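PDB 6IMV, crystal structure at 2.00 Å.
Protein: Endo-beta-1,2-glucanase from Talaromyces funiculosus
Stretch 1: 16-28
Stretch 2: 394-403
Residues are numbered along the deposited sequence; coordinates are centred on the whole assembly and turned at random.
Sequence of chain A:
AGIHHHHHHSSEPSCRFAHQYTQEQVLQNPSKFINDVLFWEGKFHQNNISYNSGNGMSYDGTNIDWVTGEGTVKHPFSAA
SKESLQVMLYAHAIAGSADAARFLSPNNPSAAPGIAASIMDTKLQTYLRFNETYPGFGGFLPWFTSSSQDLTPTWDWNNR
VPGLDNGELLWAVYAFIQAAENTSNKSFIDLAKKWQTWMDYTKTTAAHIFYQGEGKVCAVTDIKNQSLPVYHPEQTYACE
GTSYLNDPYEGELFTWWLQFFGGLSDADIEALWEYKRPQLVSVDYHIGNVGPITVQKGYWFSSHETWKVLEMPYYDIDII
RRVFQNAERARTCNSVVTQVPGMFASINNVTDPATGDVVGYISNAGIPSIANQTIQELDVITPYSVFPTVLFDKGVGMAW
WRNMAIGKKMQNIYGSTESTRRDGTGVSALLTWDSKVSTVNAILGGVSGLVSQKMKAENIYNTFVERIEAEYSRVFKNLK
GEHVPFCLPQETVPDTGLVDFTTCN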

# COMPACT_ATOMS: atom_id res chain seq x y z
N ARG A 16 5.95 7.74 23.12
CA ARG A 16 4.80 6.95 23.55
C ARG A 16 3.57 7.86 23.65
O ARG A 16 2.83 7.80 24.61
N PHE A 17 3.31 8.66 22.61
CA PHE A 17 2.26 9.68 22.62
C PHE A 17 0.86 9.07 22.56
O PHE A 17 -0.11 9.72 22.98
N ALA A 18 0.73 7.83 22.05
CA ALA A 18 -0.59 7.26 21.82
C ALA A 18 -1.43 7.24 23.10
O ALA A 18 -2.61 7.57 23.06
N HIS A 19 -0.81 6.90 24.25
CA HIS A 19 -1.58 6.82 25.50
C HIS A 19 -1.56 8.15 26.28
O HIS A 19 -2.16 8.22 27.35
N GLN A 20 -0.92 9.19 25.72
CA GLN A 20 -1.01 10.56 26.25
C GLN A 20 -2.34 11.22 25.86
O GLN A 20 -2.71 12.23 26.47
N TYR A 21 -3.03 10.68 24.84
CA TYR A 21 -4.36 11.10 24.41
C TYR A 21 -5.41 10.10 24.88
O TYR A 21 -5.14 8.90 24.92
N THR A 22 -6.61 10.59 25.17
CA THR A 22 -7.80 9.74 25.30
C THR A 22 -8.40 9.53 23.91
O THR A 22 -8.14 10.30 22.99
N GLN A 23 -9.23 8.49 23.77
CA GLN A 23 -9.93 8.21 22.52
C GLN A 23 -10.76 9.43 22.11
O GLN A 23 -10.70 9.86 20.95
N GLU A 24 -11.52 10.00 23.05
CA GLU A 24 -12.39 11.14 22.75
C GLU A 24 -11.54 12.34 22.30
O GLU A 24 -11.97 13.12 21.45
N GLN A 25 -10.34 12.50 22.86
CA GLN A 25 -9.48 13.63 22.48
C GLN A 25 -9.00 13.47 21.03
O GLN A 25 -8.87 14.46 20.32
N VAL A 26 -8.78 12.23 20.57
CA VAL A 26 -8.45 11.97 19.17
C VAL A 26 -9.61 12.48 18.29
O VAL A 26 -9.38 13.18 17.31
N LEU A 27 -10.85 12.15 18.66
CA LEU A 27 -12.02 12.52 17.86
C LEU A 27 -12.28 14.03 17.91
O LEU A 27 -12.78 14.60 16.95
N GLN A 28 -11.95 14.68 19.03
CA GLN A 28 -12.14 16.14 19.19
C GLN A 28 -11.14 16.91 18.32
O GLN A 28 -11.45 18.00 17.90
N LYS A 394 -10.83 10.41 9.34
CA LYS A 394 -9.50 10.33 9.91
C LYS A 394 -9.57 10.22 11.44
O LYS A 394 -8.70 9.61 12.02
N GLY A 395 -10.63 10.75 12.07
CA GLY A 395 -10.82 10.61 13.51
C GLY A 395 -11.03 9.16 13.90
O GLY A 395 -10.34 8.63 14.78
N VAL A 396 -11.99 8.51 13.23
CA VAL A 396 -12.32 7.13 13.51
C VAL A 396 -11.09 6.26 13.19
O VAL A 396 -10.69 5.44 14.01
N GLY A 397 -10.49 6.49 12.01
CA GLY A 397 -9.26 5.82 11.60
C GLY A 397 -8.20 5.86 12.69
O GLY A 397 -7.65 4.83 13.10
N MET A 398 -7.94 7.07 13.18
CA MET A 398 -6.89 7.31 14.18
C MET A 398 -7.28 6.78 15.56
O MET A 398 -6.40 6.41 16.34
N ALA A 399 -8.58 6.72 15.86
CA ALA A 399 -9.05 6.10 17.12
C ALA A 399 -8.67 4.61 17.12
O ALA A 399 -8.15 4.10 18.13
N TRP A 400 -8.91 3.94 15.99
CA TRP A 400 -8.58 2.52 15.86
C TRP A 400 -7.06 2.32 15.90
O TRP A 400 -6.57 1.41 16.58
N TRP A 401 -6.33 3.19 15.20
CA TRP A 401 -4.88 3.22 15.20
C TRP A 401 -4.35 3.33 16.64
O TRP A 401 -3.50 2.55 17.05
N ARG A 402 -4.86 4.31 17.38
CA ARG A 402 -4.46 4.58 18.76
C ARG A 402 -4.69 3.32 19.61
O ARG A 402 -3.80 2.90 20.37
N ASN A 403 -5.89 2.74 19.49
CA ASN A 403 -6.30 1.58 20.28
C ASN A 403 -5.26 0.45 20.16
O ASN A 403 -4.85 -0.15 21.16

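The short helix 23-28 runs nearly antiparallel to helix 394-403, with the axes approaching to 8.6 Å, and the loop before it follows the later helix toward Arg-402. The second helix presents Gly-395 and Ala-399 to this face. Leu-27 (chi1 m, chi2 t) starts sideways, but its end turns inward, placing CD2 3.5 Å from Gly-395 O and 4.3 Å from Ala-399 CB. A CB on Gly-395 would lie only 3.3 Å from Leu-27 CD2, so the bare glycine leaves room for this methyl. Val-26, with chi1 t, points directly inward as a knob among Gly-395, Met-398, Ala-399 and Arg-402: its CG1 lies 3.7 Å from Met-398 CB, and its CG2 lies 3.5 Å from Arg-402 CD. Met-398 (chi1 m, chi2 m) presents its CB here, while the end of its side chain leads away.

Arg-402 has the largest area covered by the other stretch, 128 Å². Its chi1, chi2 and chi3 are all t, and this extended chain carries the guanidinium past Val-26 to the loop, where chi4 of -70° turns the group so that Tyr-21 O lies near its plane. Tyr-21 O accepts from both Arg-402 NE (2.8 Å) and Arg-402 NH2 (2.9 Å). The backbone N of Gln-23 lies over one guanidinium face, 3.6 Å from Arg-402 CZ. Water 2 accepts from Arg-402 NH1 (2.8 Å) and donates to Gln-23 OE1 (2.9 Å) and Ala-399 O (2.8 Å), tying the t, t side chain of Gln-23 to the opposing helix. Water 1 donates to His-19 O (2.7 Å) and accepts a weak bond from Arg-402 NH2 (3.3 Å).

Farther along, Phe-17 (chi1 p) and Trp-401 (chi1 t) both leave their backbones sideways, yet their rings converge, with Phe-17 CZ 3.9 Å from Trp-401 CH2.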

# COMPACT_ATOMS: atom_id res chain seq x y z
CB ARG A 16 5.15 6.25 24.87
CG ARG A 16 4.33 5.00 25.15
CD ARG A 16 4.65 3.87 24.18
NE ARG A 16 3.98 2.62 24.54
CZ ARG A 16 2.94 2.09 23.90
NH1 ARG A 16 2.30 2.76 22.95
NH2 ARG A 16 2.55 0.86 24.21
CB PHE A 17 2.44 10.68 21.47
CG PHE A 17 2.23 10.10 20.10
CD1 PHE A 17 0.96 10.00 19.56
CD2 PHE A 17 3.30 9.64 19.35
CE1 PHE A 17 0.76 9.44 18.31
CE2 PHE A 17 3.10 9.11 18.09
CZ PHE A 17 1.84 9.00 17.57
CB ALA A 18 -0.49 5.88 21.22
CB HIS A 19 -1.18 5.61 26.36
CG HIS A 19 0.22 5.57 26.87
ND1 HIS A 19 0.85 4.36 27.13
CD2 HIS A 19 1.10 6.54 27.19
CE1 HIS A 19 2.06 4.60 27.61
NE2 HIS A 19 2.25 5.93 27.65
CB GLN A 20 0.14 11.43 25.73
CG GLN A 20 1.50 11.10 26.32
CD GLN A 20 2.59 12.00 25.78
OE1 GLN A 20 2.56 12.42 24.63
NE2 GLN A 20 3.58 12.30 26.60
CB TYR A 21 -4.47 11.14 22.88
CG TYR A 21 -3.65 12.17 22.16
CD1 TYR A 21 -2.28 12.04 22.02
CD2 TYR A 21 -4.26 13.25 21.53
CE1 TYR A 21 -1.53 12.96 21.32
CE2 TYR A 21 -3.53 14.19 20.83
CZ TYR A 21 -2.16 14.04 20.72
OH TYR A 21 -1.43 14.95 20.01
CB THR A 22 -8.85 10.35 26.25
OG1 THR A 22 -9.41 11.49 25.61
CG2 THR A 22 -8.28 10.75 27.59
CB GLN A 23 -10.79 6.96 22.65
CG GLN A 23 -11.69 6.74 21.44
CD GLN A 23 -12.15 5.31 21.34
OE1 GLN A 23 -11.34 4.39 21.25
NE2 GLN A 23 -13.45 5.12 21.39
CB GLU A 24 -13.28 11.50 23.95
CG GLU A 24 -14.43 12.45 23.60
CD GLU A 24 -15.32 12.11 22.41
OE1 GLU A 24 -15.62 13.03 21.63
OE2 GLU A 24 -15.75 10.94 22.25
CB GLN A 25 -8.31 13.77 23.45
CG GLN A 25 -8.72 14.44 24.75
CD GLN A 25 -7.66 14.33 25.81
OE1 GLN A 25 -6.62 13.69 25.62
NE2 GLN A 25 -7.93 14.92 26.97
CB VAL A 26 -8.14 10.48 18.92
CG1 VAL A 26 -7.97 10.16 17.44
CG2 VAL A 26 -6.90 10.04 19.69
CB LEU A 27 -13.24 11.75 18.37
CG LEU A 27 -13.17 10.24 18.22
CD1 LEU A 27 -14.44 9.60 18.77
CD2 LEU A 27 -12.95 9.86 16.75
CB GLN A 28 -11.96 16.56 20.64
CG GLN A 28 -13.19 16.27 21.50
CD GLN A 28 -12.88 16.25 22.98
OE1 GLN A 28 -11.76 16.53 23.42
NE2 GLN A 28 -13.88 15.90 23.76
CB LYS A 394 -8.61 11.45 9.36
CG LYS A 394 -9.00 12.88 9.68
CD LYS A 394 -8.29 13.87 8.77
CE LYS A 394 -8.30 15.28 9.34
NZ LYS A 394 -7.69 16.24 8.40
CB VAL A 396 -13.58 6.68 12.76
CG1 VAL A 396 -13.78 5.18 12.85
CG2 VAL A 396 -14.83 7.40 13.27
CB MET A 398 -6.55 8.80 14.26
CG MET A 398 -5.73 9.29 13.09
SD MET A 398 -4.16 8.40 12.96
CE MET A 398 -4.55 7.28 11.61
CB ALA A 399 -10.53 6.30 17.31
CB TRP A 400 -9.20 1.94 14.59
CG TRP A 400 -10.65 1.62 14.78
CD1 TRP A 400 -11.72 2.38 14.40
CD2 TRP A 400 -11.20 0.45 15.40
NE1 TRP A 400 -12.88 1.77 14.76
CE2 TRP A 400 -12.60 0.58 15.37
CE3 TRP A 400 -10.64 -0.69 16.00
CZ2 TRP A 400 -13.45 -0.39 15.89
CZ3 TRP A 400 -11.48 -1.65 16.52
CH2 TRP A 400 -12.86 -1.50 16.46
CB TRP A 401 -4.38 4.37 14.31
CG TRP A 401 -2.92 4.34 14.02
CD1 TRP A 401 -2.31 3.84 12.90
CD2 TRP A 401 -1.86 4.90 14.82
NE1 TRP A 401 -0.96 4.05 12.96
CE2 TRP A 401 -0.65 4.68 14.13
CE3 TRP A 401 -1.81 5.54 16.07
CZ2 TRP A 401 0.58 5.08 14.64
CZ3 TRP A 401 -0.59 5.94 16.57
CH2 TRP A 401 0.59 5.71 15.87
CB ARG A 402 -5.24 5.77 19.33
CG ARG A 402 -5.01 6.00 20.82
CD ARG A 402 -5.82 7.15 21.39
NE ARG A 402 -5.82 7.13 22.85
CZ ARG A 402 -6.45 6.22 23.60
NH1 ARG A 402 -7.30 5.37 23.05
NH2 ARG A 402 -6.21 6.16 24.90
CB ASN A 403 -7.71 1.09 19.91
CG ASN A 403 -8.34 0.28 21.02
OD1 ASN A 403 -8.69 0.82 22.06
ND2 ASN A 403 -8.50 -1.02 20.81
O HOH W 1 -4.53 6.94 27.62
O HOH W 2 -8.67 5.28 20.63